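Local coordinates for protein insect group II chitinase (Ostrinia furnacalis, PDB 5Y2A) that hydrolyses the beta-1,4 linkages of chitin as a family 18 glycoside hydrolase, probably serving chitin breakdown in the insect, at residues F3-Y8 and T364-V369; R172-A177 and I232-D237; F226-W231 and M335-S340; V243-Y248 and R326-Y331. One frame throughout, in Å; residues are numbered along the deposited sequence.

Contact 1 (F3-Y8 and T364-V369); sequences FKVVCY and TTINHV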
# COMPACT_ATOMS: atom_id res chain seq x y z
N PHE A 3 -35.70 -7.38 -4.11
CA PHE A 3 -34.43 -6.66 -4.26
C PHE A 3 -33.40 -7.27 -3.33
O PHE A 3 -33.70 -7.62 -2.18
CB PHE A 3 -34.58 -5.16 -3.96
CG PHE A 3 -35.43 -4.42 -4.97
CD1 PHE A 3 -34.98 -4.21 -6.26
CD2 PHE A 3 -36.69 -3.95 -4.61
CE1 PHE A 3 -35.76 -3.55 -7.19
CE2 PHE A 3 -37.48 -3.28 -5.54
CZ PHE A 3 -37.02 -3.08 -6.82
N LYS A 4 -32.17 -7.40 -3.82
CA LYS A 4 -31.07 -7.91 -3.01
C LYS A 4 -30.32 -6.77 -2.34
O LYS A 4 -30.24 -5.65 -2.86
CB LYS A 4 -30.11 -8.73 -3.88
CG LYS A 4 -30.74 -9.91 -4.59
CD LYS A 4 -29.70 -10.67 -5.42
CE LYS A 4 -30.27 -11.97 -5.99
NZ LYS A 4 -31.43 -11.73 -6.89
N VAL A 5 -29.78 -7.05 -1.16
CA VAL A 5 -28.79 -6.18 -0.52
C VAL A 5 -27.57 -7.05 -0.30
O VAL A 5 -27.55 -7.90 0.61
CB VAL A 5 -29.29 -5.54 0.77
CG1 VAL A 5 -28.20 -4.66 1.39
CG2 VAL A 5 -30.54 -4.71 0.51
N VAL A 6 -26.56 -6.89 -1.14
CA VAL A 6 -25.38 -7.74 -1.15
C VAL A 6 -24.30 -7.05 -0.32
O VAL A 6 -23.82 -5.97 -0.69
CB VAL A 6 -24.90 -8.00 -2.59
CG1 VAL A 6 -23.62 -8.84 -2.60
CG2 VAL A 6 -26.01 -8.69 -3.39
N CYS A 7 -23.92 -7.66 0.80
CA CYS A 7 -23.01 -7.05 1.76
C CYS A 7 -21.63 -7.69 1.65
O CYS A 7 -21.50 -8.91 1.82
CB CYS A 7 -23.51 -7.23 3.19
SG CYS A 7 -25.11 -6.51 3.59
N TYR A 8 -20.60 -6.88 1.44
CA TYR A 8 -19.23 -7.38 1.50
C TYR A 8 -18.73 -7.30 2.94
O TYR A 8 -18.73 -6.22 3.55
CB TYR A 8 -18.33 -6.61 0.54
CG TYR A 8 -18.43 -7.14 -0.87
CD1 TYR A 8 -19.41 -6.67 -1.73
CD2 TYR A 8 -17.58 -8.15 -1.33
CE1 TYR A 8 -19.53 -7.16 -3.02
CE2 TYR A 8 -17.70 -8.65 -2.62
CZ TYR A 8 -18.68 -8.15 -3.45
OH TYR A 8 -18.83 -8.63 -4.73
N THR A 364 -28.44 0.76 6.71
CA THR A 364 -29.84 0.85 7.11
C THR A 364 -30.66 1.65 6.10
O THR A 364 -31.79 1.27 5.78
CB THR A 364 -29.93 1.48 8.50
OG1 THR A 364 -29.24 0.65 9.44
CG2 THR A 364 -31.37 1.65 8.94
N THR A 365 -30.10 2.74 5.59
CA THR A 365 -30.78 3.54 4.58
C THR A 365 -31.08 2.72 3.33
O THR A 365 -32.19 2.81 2.77
CB THR A 365 -29.93 4.76 4.23
OG1 THR A 365 -29.83 5.62 5.38
CG2 THR A 365 -30.53 5.53 3.07
N ILE A 366 -30.13 1.90 2.87
CA ILE A 366 -30.35 1.06 1.69
C ILE A 366 -31.44 0.02 1.96
O ILE A 366 -32.29 -0.24 1.11
CB ILE A 366 -29.02 0.42 1.25
CG1 ILE A 366 -28.07 1.50 0.71
CG2 ILE A 366 -29.27 -0.66 0.20
CD1 ILE A 366 -26.65 1.03 0.42
N ASN A 367 -31.43 -0.59 3.16
CA ASN A 367 -32.46 -1.57 3.50
C ASN A 367 -33.84 -0.94 3.60
O ASN A 367 -34.85 -1.58 3.26
CB ASN A 367 -32.10 -2.25 4.82
CG ASN A 367 -31.15 -3.39 4.63
OD1 ASN A 367 -31.56 -4.54 4.46
ND2 ASN A 367 -29.86 -3.08 4.62
N HIS A 368 -33.90 0.29 4.09
CA HIS A 368 -35.15 1.03 4.15
C HIS A 368 -35.79 1.14 2.76
O HIS A 368 -36.98 0.83 2.59
CB HIS A 368 -34.87 2.41 4.75
CG HIS A 368 -36.01 3.37 4.66
ND1 HIS A 368 -37.23 3.14 5.26
CD2 HIS A 368 -36.11 4.58 4.07
CE1 HIS A 368 -38.04 4.16 5.02
NE2 HIS A 368 -37.38 5.05 4.30
N VAL A 369 -35.01 1.54 1.76
CA VAL A 369 -35.54 1.75 0.42
C VAL A 369 -35.90 0.42 -0.24
O VAL A 369 -36.96 0.28 -0.85
CB VAL A 369 -34.52 2.53 -0.44
CG1 VAL A 369 -34.99 2.59 -1.88
CG2 VAL A 369 -34.31 3.93 0.13
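Ile366 is the first residue of 364-369 to meet the strand: its branch methyl CG2 stands over the fork of Val5, 4.3 Å from Val5 CG2 and just as far from Val5 CG1. Because Val5 holds CG1 anti to its own backbone N (chi1 179°), both of its methyls are presented to the helix, and the CG2 methyl of Ile366 rests between them. On another side the same CG2 atom packs against Ser340. Asn367 follows, and here a polar group lies on an apolar one. One face of the amide lies over the two valine methyls, the side chains running obliquely to each other, with ND2 4.0 Å from Val5 CG1 and OD1 4.1 Å from Val5 CG2. The fold explains the pairing: strand 4-10 opens the (beta/alpha)8 barrel of family 18, helix 361-371 comes after its last barrel strand, 339-343, and the two strands are neighbours, so the helix packs where the ends of the barrel meet. The amide of Asn367 does not depend on Val5 for its rotation. ND2 donates to the carbonyls of Leu363 and Leu31 while OD1 accepts from Arg371, and these bonds satisfy a buried group that would otherwise sit against hydrocarbon alone. Val369, one turn beyond Thr365, leaves the strand and packs instead on Ala329 and Glu330 of helix 322-334.

Contact 2 (R172-A177 and I232-D237); sequences RVIDYA and INKGAD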
# COMPACT_ATOMS: atom_id res chain seq x y z
N ARG A 172 -14.31 1.43 -20.87
CA ARG A 172 -13.14 0.83 -21.50
C ARG A 172 -12.94 -0.62 -21.07
O ARG A 172 -12.81 -1.52 -21.91
CB ARG A 172 -11.90 1.65 -21.16
CG ARG A 172 -10.61 1.11 -21.73
CD ARG A 172 -9.41 1.99 -21.40
NE ARG A 172 -8.19 1.44 -21.98
CZ ARG A 172 -7.11 1.09 -21.29
NH1 ARG A 172 -7.09 1.23 -19.97
NH2 ARG A 172 -6.06 0.59 -21.92
N VAL A 173 -12.89 -0.86 -19.75
CA VAL A 173 -12.64 -2.21 -19.25
C VAL A 173 -13.79 -3.15 -19.59
O VAL A 173 -13.58 -4.32 -19.92
CB VAL A 173 -12.37 -2.19 -17.73
CG1 VAL A 173 -12.22 -3.60 -17.18
CG2 VAL A 173 -11.13 -1.36 -17.41
N ILE A 174 -15.03 -2.66 -19.49
CA ILE A 174 -16.18 -3.49 -19.83
C ILE A 174 -16.06 -4.00 -21.26
O ILE A 174 -16.27 -5.19 -21.53
CB ILE A 174 -17.49 -2.72 -19.60
CG1 ILE A 174 -17.71 -2.48 -18.10
CG2 ILE A 174 -18.67 -3.48 -20.22
CD1 ILE A 174 -18.62 -1.33 -17.80
N ASP A 175 -15.70 -3.11 -22.19
CA ASP A 175 -15.57 -3.50 -23.59
C ASP A 175 -14.50 -4.57 -23.77
O ASP A 175 -14.65 -5.49 -24.59
CB ASP A 175 -15.24 -2.28 -24.45
CG ASP A 175 -16.38 -1.29 -24.53
OD1 ASP A 175 -17.53 -1.69 -24.25
OD2 ASP A 175 -16.12 -0.12 -24.87
N TYR A 176 -13.42 -4.48 -23.00
CA TYR A 176 -12.33 -5.45 -23.11
C TYR A 176 -12.63 -6.77 -22.41
O TYR A 176 -12.16 -7.82 -22.86
CB TYR A 176 -11.06 -4.85 -22.51
CG TYR A 176 -10.24 -3.93 -23.40
CD1 TYR A 176 -9.68 -4.39 -24.58
CD2 TYR A 176 -10.02 -2.62 -23.03
CE1 TYR A 176 -8.91 -3.55 -25.37
CE2 TYR A 176 -9.26 -1.77 -23.81
CZ TYR A 176 -8.71 -2.24 -24.99
OH TYR A 176 -7.95 -1.39 -25.76
N ALA A 177 -13.37 -6.74 -21.30
CA ALA A 177 -13.36 -7.86 -20.36
C ALA A 177 -14.56 -8.78 -20.46
O ALA A 177 -14.43 -9.97 -20.17
CB ALA A 177 -13.25 -7.34 -18.92
N ILE A 232 -26.96 -2.42 -19.40
CA ILE A 232 -28.26 -2.78 -19.96
C ILE A 232 -28.19 -2.80 -21.48
O ILE A 232 -28.63 -3.76 -22.13
CB ILE A 232 -29.35 -1.81 -19.47
CG1 ILE A 232 -29.52 -1.90 -17.95
CG2 ILE A 232 -30.67 -2.08 -20.18
CD1 ILE A 232 -30.46 -0.85 -17.37
N ASN A 233 -27.62 -1.75 -22.07
CA ASN A 233 -27.51 -1.67 -23.52
C ASN A 233 -26.58 -2.73 -24.10
O ASN A 233 -26.71 -3.07 -25.28
CB ASN A 233 -27.04 -0.28 -23.93
CG ASN A 233 -28.05 0.78 -23.60
OD1 ASN A 233 -29.22 0.49 -23.41
ND2 ASN A 233 -27.60 2.03 -23.53
N LYS A 234 -25.63 -3.23 -23.31
CA LYS A 234 -24.79 -4.33 -23.74
C LYS A 234 -25.48 -5.68 -23.62
O LYS A 234 -24.87 -6.70 -23.98
CB LYS A 234 -23.48 -4.35 -22.95
CG LYS A 234 -22.53 -3.23 -23.31
CD LYS A 234 -21.67 -3.62 -24.49
CE LYS A 234 -20.20 -3.49 -24.18
NZ LYS A 234 -19.37 -4.27 -25.13
N GLY A 235 -26.71 -5.73 -23.13
CA GLY A 235 -27.47 -6.96 -23.09
C GLY A 235 -27.74 -7.53 -21.72
O GLY A 235 -28.21 -8.67 -21.63
N ALA A 236 -27.44 -6.80 -20.64
CA ALA A 236 -27.64 -7.32 -19.30
C ALA A 236 -29.12 -7.29 -18.91
O ALA A 236 -29.83 -6.32 -19.20
CB ALA A 236 -26.83 -6.52 -18.28
N ASP A 237 -29.56 -8.35 -18.24
CA ASP A 237 -30.86 -8.41 -17.58
C ASP A 237 -30.90 -7.41 -16.43
O ASP A 237 -30.07 -7.49 -15.52
CB ASP A 237 -31.09 -9.84 -17.08
CG ASP A 237 -32.42 -10.03 -16.35
OD1 ASP A 237 -33.17 -9.05 -16.15
OD2 ASP A 237 -32.70 -11.18 -15.95
O HOH W 1 -18.25 -5.91 -23.62
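Lys234 sends its long side chain across to helix 171-177, where its CE methylene overlaps Ile174 and Asp175. CE lies 4.2 Å from Ile174 CG2 and 3.2 Å from Asp175 OD1, while the ammonium NZ forms a salt bridge with that same OD1 at 3.3 Å. The carboxylate thus meets the flank of the chain end as much as its tip, and the two side chains cross at about a right angle. Bends at chi2 (-86°) and chi3 (-125°) of Lys234 swing the ammonium round to this position. Asp175 is shared: OD1 also accepts a hydrogen bond from Tyr230 OH, and OD2 pairs with Lys171, so two lysines and a phenol gather about one carboxylate. A water linked to Lys234 NZ donates to Ile174 O at 3.0 Å, which brings the ammonium close to the end of helix 171-177, whose carbonyl-rich C-terminal turn would probably favour a positive charge. Lys234 itself follows directly on helix 224-233, and the chain then turns away through Gly235, whose phi is 112°. Gly235 N bonds to Ile232 O at 2.9 Å and Ala236 N probably reaches back to Trp231 O at 3.0 Å; with the positive phi these make the Schellman motif that ends helix 224-233, on the helical outer layer of a (beta/alpha)8 barrel, where the helices after strands 162-167 and 189-192 lie side by side.

Contact 3 (F226-W231 and M335-S340); sequences FTVNYW and MELGGS. With NAG (2-acetamido-2-deoxy-beta-D-glucopyranose), chain C.
Beside a glycan site formed with Tyr212 and Asn225, Asn229 meets the methyl of Met335 while its other flank faces the sugar. The sugar is probably N-linked to Asn225, since Asn225, Phe226 and Thr227 make an Asn-X-Thr sequon. Asn229 ND2 lies 3.5 Å from O5 of the N-acetylglucosamine, a packing distance; this amide donates to the carbonyl of Asn225, which fixes the turn of the group. Across the contact Asn229 OD1 comes 3.8 Å from Met335 CE, the two side chains crossing nearly perpendicularly. Replacing Asn229 by an alanine is likely to leave the Asn225 carbonyl without this amide donor and to open a gap between the sugar and Met335 CE. All three torsions of Met335 lie near -70°, a tight curl that carries CE back toward helix 224-233. There it also touches Val228 CG1, tip to tip at 4.0 Å. In the (beta/alpha)8 barrel, 335-340 runs from helix 322-334, which closes with a Schellman motif at Glu336, into barrel strand 339-343, and helix 224-233 packs beside that connection. Leu337 comes in next to Met335, its CD1 meeting Val228 CG1 tip to tip at 3.7 Å. That valine methyl is anti to its backbone N (chi1 170°), hence turned to both partners. The phenol oxygen of Tyr331, on helix 322-334, also packs against Val228 and Asn229.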
# COMPACT_ATOMS: atom_id res chain seq x y z
N PHE A 226 -24.51 6.22 -16.24
CA PHE A 226 -24.01 5.70 -17.51
C PHE A 226 -23.66 4.23 -17.38
O PHE A 226 -24.05 3.41 -18.22
CB PHE A 226 -22.80 6.49 -18.01
CG PHE A 226 -22.27 5.98 -19.33
CD1 PHE A 226 -21.42 4.88 -19.38
CD2 PHE A 226 -22.67 6.57 -20.51
CE1 PHE A 226 -20.97 4.39 -20.59
CE2 PHE A 226 -22.22 6.10 -21.73
CZ PHE A 226 -21.37 5.00 -21.77
N THR A 227 -22.91 3.88 -16.33
CA THR A 227 -22.47 2.50 -16.15
C THR A 227 -23.65 1.53 -16.20
O THR A 227 -23.59 0.49 -16.86
CB THR A 227 -21.73 2.35 -14.82
OG1 THR A 227 -20.60 3.23 -14.79
CG2 THR A 227 -21.27 0.92 -14.64
N VAL A 228 -24.72 1.86 -15.48
CA VAL A 228 -25.88 0.97 -15.41
C VAL A 228 -26.53 0.85 -16.78
O VAL A 228 -26.81 -0.26 -17.26
CB VAL A 228 -26.88 1.46 -14.35
CG1 VAL A 228 -28.19 0.68 -14.45
CG2 VAL A 228 -26.28 1.31 -12.95
N ASN A 229 -26.77 1.99 -17.44
CA ASN A 229 -27.39 1.95 -18.75
C ASN A 229 -26.49 1.28 -19.78
O ASN A 229 -26.99 0.60 -20.69
CB ASN A 229 -27.78 3.36 -19.19
CG ASN A 229 -29.04 3.83 -18.52
OD1 ASN A 229 -30.14 3.39 -18.87
ND2 ASN A 229 -28.91 4.72 -17.54
N TYR A 230 -25.17 1.42 -19.63
CA TYR A 230 -24.26 0.76 -20.57
C TYR A 230 -24.35 -0.76 -20.44
O TYR A 230 -24.40 -1.46 -21.46
CB TYR A 230 -22.83 1.23 -20.33
CG TYR A 230 -21.88 0.90 -21.46
CD1 TYR A 230 -22.04 1.49 -22.72
CD2 TYR A 230 -20.84 -0.01 -21.28
CE1 TYR A 230 -21.17 1.18 -23.76
CE2 TYR A 230 -19.98 -0.32 -22.32
CZ TYR A 230 -20.15 0.28 -23.55
OH TYR A 230 -19.29 -0.02 -24.59
N TRP A 231 -24.39 -1.28 -19.21
CA TRP A 231 -24.57 -2.72 -19.03
C TRP A 231 -25.89 -3.19 -19.62
O TRP A 231 -25.95 -4.24 -20.27
CB TRP A 231 -24.48 -3.07 -17.54
CG TRP A 231 -23.08 -3.29 -17.10
CD1 TRP A 231 -22.20 -2.35 -16.66
CD2 TRP A 231 -22.38 -4.53 -17.08
NE1 TRP A 231 -21.00 -2.93 -16.35
CE2 TRP A 231 -21.08 -4.27 -16.61
CE3 TRP A 231 -22.72 -5.85 -17.43
CZ2 TRP A 231 -20.12 -5.27 -16.48
CZ3 TRP A 231 -21.77 -6.84 -17.28
CH2 TRP A 231 -20.48 -6.54 -16.81
N MET A 335 -35.38 2.00 -11.60
CA MET A 335 -34.87 1.28 -12.76
C MET A 335 -35.22 -0.21 -12.75
O MET A 335 -34.91 -0.90 -13.72
CB MET A 335 -33.35 1.45 -12.85
CG MET A 335 -32.88 2.84 -13.23
SD MET A 335 -33.04 3.18 -14.99
CE MET A 335 -31.72 2.16 -15.62
N GLU A 336 -35.82 -0.70 -11.66
CA GLU A 336 -36.20 -2.11 -11.54
C GLU A 336 -34.99 -3.04 -11.70
O GLU A 336 -35.02 -4.03 -12.43
CB GLU A 336 -37.31 -2.46 -12.53
CG GLU A 336 -38.54 -1.57 -12.37
CD GLU A 336 -39.61 -1.84 -13.42
OE1 GLU A 336 -40.78 -2.04 -13.03
OE2 GLU A 336 -39.28 -1.84 -14.63
N LEU A 337 -33.91 -2.71 -10.99
CA LEU A 337 -32.68 -3.49 -11.06
C LEU A 337 -32.74 -4.62 -10.03
O LEU A 337 -33.76 -4.83 -9.37
CB LEU A 337 -31.48 -2.58 -10.85
CG LEU A 337 -31.41 -1.38 -11.80
CD1 LEU A 337 -30.18 -0.52 -11.51
CD2 LEU A 337 -31.42 -1.85 -13.25
N GLY A 338 -31.64 -5.35 -9.88
CA GLY A 338 -31.63 -6.49 -8.97
C GLY A 338 -31.42 -6.14 -7.51
O GLY A 338 -31.84 -6.89 -6.62
N GLY A 339 -30.76 -5.02 -7.23
CA GLY A 339 -30.56 -4.62 -5.85
C GLY A 339 -29.36 -3.70 -5.73
O GLY A 339 -28.88 -3.14 -6.72
N SER A 340 -28.89 -3.55 -4.49
CA SER A 340 -27.74 -2.72 -4.17
C SER A 340 -26.67 -3.56 -3.50
O SER A 340 -26.96 -4.56 -2.84
CB SER A 340 -28.11 -1.54 -3.25
OG SER A 340 -28.99 -0.62 -3.88
C1 NAG C . -29.16 8.53 -17.22
C2 NAG C . -29.73 9.93 -17.38
C3 NAG C . -30.79 9.95 -18.48
C4 NAG C . -30.28 9.32 -19.77
C5 NAG C . -29.64 7.96 -19.48
C6 NAG C . -28.96 7.35 -20.69
C7 NAG C . -29.92 11.60 -15.59
C8 NAG C . -30.64 12.00 -14.34
N2 NAG C . -30.29 10.43 -16.13
O3 NAG C . -31.18 11.30 -18.68
O4 NAG C . -31.37 9.03 -20.64
O5 NAG C . -28.64 8.08 -18.45
O6 NAG C . -27.80 8.08 -21.06
O7 NAG C . -29.04 12.29 -16.08

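Contact 4 (V243-Y248 and R326-Y331); sequences VGVPFY and RHKAEY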
# COMPACT_ATOMS: atom_id res chain seq x y z
N VAL A 243 -26.25 -2.60 -7.91
CA VAL A 243 -25.49 -1.35 -7.98
C VAL A 243 -24.70 -1.16 -6.68
O VAL A 243 -25.29 -1.01 -5.61
CB VAL A 243 -26.41 -0.16 -8.24
CG1 VAL A 243 -25.63 1.15 -8.15
CG2 VAL A 243 -27.06 -0.30 -9.61
N GLY A 244 -23.38 -1.16 -6.80
CA GLY A 244 -22.54 -0.97 -5.63
C GLY A 244 -22.55 0.46 -5.12
O GLY A 244 -22.65 1.42 -5.89
N VAL A 245 -22.45 0.59 -3.81
CA VAL A 245 -22.39 1.87 -3.12
C VAL A 245 -21.14 1.85 -2.26
O VAL A 245 -20.98 0.93 -1.44
CB VAL A 245 -23.65 2.12 -2.27
CG1 VAL A 245 -23.56 3.46 -1.54
CG2 VAL A 245 -24.92 2.02 -3.11
N PRO A 246 -20.23 2.82 -2.38
CA PRO A 246 -19.05 2.85 -1.51
C PRO A 246 -19.40 3.40 -0.13
O PRO A 246 -20.10 4.41 -0.02
CB PRO A 246 -18.09 3.79 -2.25
CG PRO A 246 -19.02 4.77 -2.94
CD PRO A 246 -20.24 3.95 -3.34
N PHE A 247 -18.92 2.73 0.91
CA PHE A 247 -19.06 3.19 2.29
C PHE A 247 -17.79 3.90 2.78
O PHE A 247 -17.50 3.91 3.98
CB PHE A 247 -19.42 2.02 3.21
CG PHE A 247 -20.85 1.53 3.08
CD1 PHE A 247 -21.73 2.09 2.17
CD2 PHE A 247 -21.31 0.50 3.90
CE1 PHE A 247 -23.05 1.62 2.06
CE2 PHE A 247 -22.63 0.02 3.81
CZ PHE A 247 -23.50 0.59 2.89
N TYR A 248 -17.04 4.50 1.86
CA TYR A 248 -15.76 5.12 2.14
C TYR A 248 -15.58 6.27 1.17
O TYR A 248 -16.29 6.38 0.17
CB TYR A 248 -14.59 4.13 2.00
CG TYR A 248 -14.48 3.64 0.58
CD1 TYR A 248 -15.24 2.57 0.14
CD2 TYR A 248 -13.64 4.28 -0.34
CE1 TYR A 248 -15.18 2.13 -1.17
CE2 TYR A 248 -13.57 3.85 -1.66
CZ TYR A 248 -14.34 2.77 -2.06
OH TYR A 248 -14.29 2.32 -3.36
N ARG A 326 -29.40 6.77 -0.13
CA ARG A 326 -30.84 6.63 -0.36
C ARG A 326 -31.17 6.79 -1.83
O ARG A 326 -31.90 5.98 -2.41
CB ARG A 326 -31.61 7.67 0.46
CG ARG A 326 -33.13 7.52 0.37
CD ARG A 326 -33.85 8.64 1.12
NE ARG A 326 -33.69 9.92 0.45
CZ ARG A 326 -34.12 11.09 0.94
NH1 ARG A 326 -34.74 11.13 2.11
NH2 ARG A 326 -33.94 12.20 0.25
N HIS A 327 -30.63 7.84 -2.47
CA HIS A 327 -30.95 8.07 -3.87
C HIS A 327 -30.55 6.89 -4.74
O HIS A 327 -31.29 6.49 -5.64
CB HIS A 327 -30.27 9.34 -4.39
CG HIS A 327 -30.56 9.61 -5.83
ND1 HIS A 327 -31.75 10.16 -6.25
CD2 HIS A 327 -29.84 9.37 -6.95
CE1 HIS A 327 -31.75 10.26 -7.57
NE2 HIS A 327 -30.60 9.78 -8.02
N LYS A 328 -29.36 6.33 -4.50
CA LYS A 328 -28.90 5.24 -5.34
C LYS A 328 -29.76 4.00 -5.16
O LYS A 328 -30.03 3.27 -6.13
CB LYS A 328 -27.43 4.96 -5.07
CG LYS A 328 -26.54 6.07 -5.62
CD LYS A 328 -25.06 5.85 -5.32
CE LYS A 328 -24.21 6.91 -6.03
NZ LYS A 328 -22.75 6.75 -5.75
N ALA A 329 -30.25 3.77 -3.94
CA ALA A 329 -31.18 2.68 -3.71
C ALA A 329 -32.52 2.95 -4.39
O ALA A 329 -33.13 2.04 -4.94
CB ALA A 329 -31.37 2.45 -2.21
N GLU A 330 -32.98 4.20 -4.35
CA GLU A 330 -34.23 4.54 -5.04
C GLU A 330 -34.06 4.47 -6.55
O GLU A 330 -35.00 4.08 -7.26
CB GLU A 330 -34.71 5.92 -4.59
CG GLU A 330 -35.15 5.93 -3.14
CD GLU A 330 -35.77 7.24 -2.68
OE1 GLU A 330 -35.43 8.31 -3.24
OE2 GLU A 330 -36.59 7.19 -1.75
N TYR A 331 -32.87 4.81 -7.05
CA TYR A 331 -32.56 4.60 -8.46
C TYR A 331 -32.68 3.13 -8.85
O TYR A 331 -33.24 2.80 -9.90
CB TYR A 331 -31.15 5.12 -8.74
CG TYR A 331 -30.63 4.88 -10.14
CD1 TYR A 331 -30.88 5.79 -11.16
CD2 TYR A 331 -29.86 3.77 -10.44
CE1 TYR A 331 -30.38 5.60 -12.43
CE2 TYR A 331 -29.36 3.56 -11.72
CZ TYR A 331 -29.63 4.48 -12.71
OH TYR A 331 -29.14 4.29 -13.98
O HOH W 2 -22.23 4.04 -6.40
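Lys328 slants over the strand with its chain fully stretched, every torsion beyond chi1 near 180°, so that its root meets one residue and its tip another. At the root, Lys328 CB lies 4.3 Å from Val245 CG2, a loose apolar touch. At the far end Lys328 NZ passes the flank of the Pro246 ring, 4.5 Å from CD. The ammonium is buried but well provided for: it forms a salt bridge with Asp320, donates to the carbonyl of Ala209, and gives a further proton to a water at 2.8 Å from Lys328 NZ. That water in turn donates to Gly244 O at 2.7 Å, tying the helix to the strand backbone through one solvent molecule. Gly244 O also accepts from Thr194. Toward the start of the strand and one turn on in the helix, Val243 and Tyr331 point at each other at a larger separation, 5.0 Å between Val243 CG2 and Tyr331 CE2. In the family 18 barrel, helix 322-334 lies over strand 241-254, flanked by helix 224-233 at Tyr331 and by helix 361-371 at Arg326 and Ala329, while the strand pairs in parallel with 189-192 and 339-343.

Overall arrangement
Contacts 1, 3 and 4 all involve neighbouring barrel strands: strand 339-343 lies between 4-10 and 241-254, joined by probable hydrogen bonds from Lys4 N to Gly338 O, just before the strand, and from Val243 N to Gly339 O, each 2.9 Å. The centres of contacts 1 and 4 are about 9 Å apart, and helices 361-371 and 322-334 pack directly. Contact 2 shares helix 224-233 with contact 3, its centre about 12 Å away. Inside the barrel, Tyr8 hydrogen-bonds Asp121 of the family's DxxDxDxE signature, so contact 1 probably backs a strand that leads to the active site, whereas the sugar, probably an N-glycan, sits elsewhere, at contact 3, about 11 Å from the Lys328 side chain.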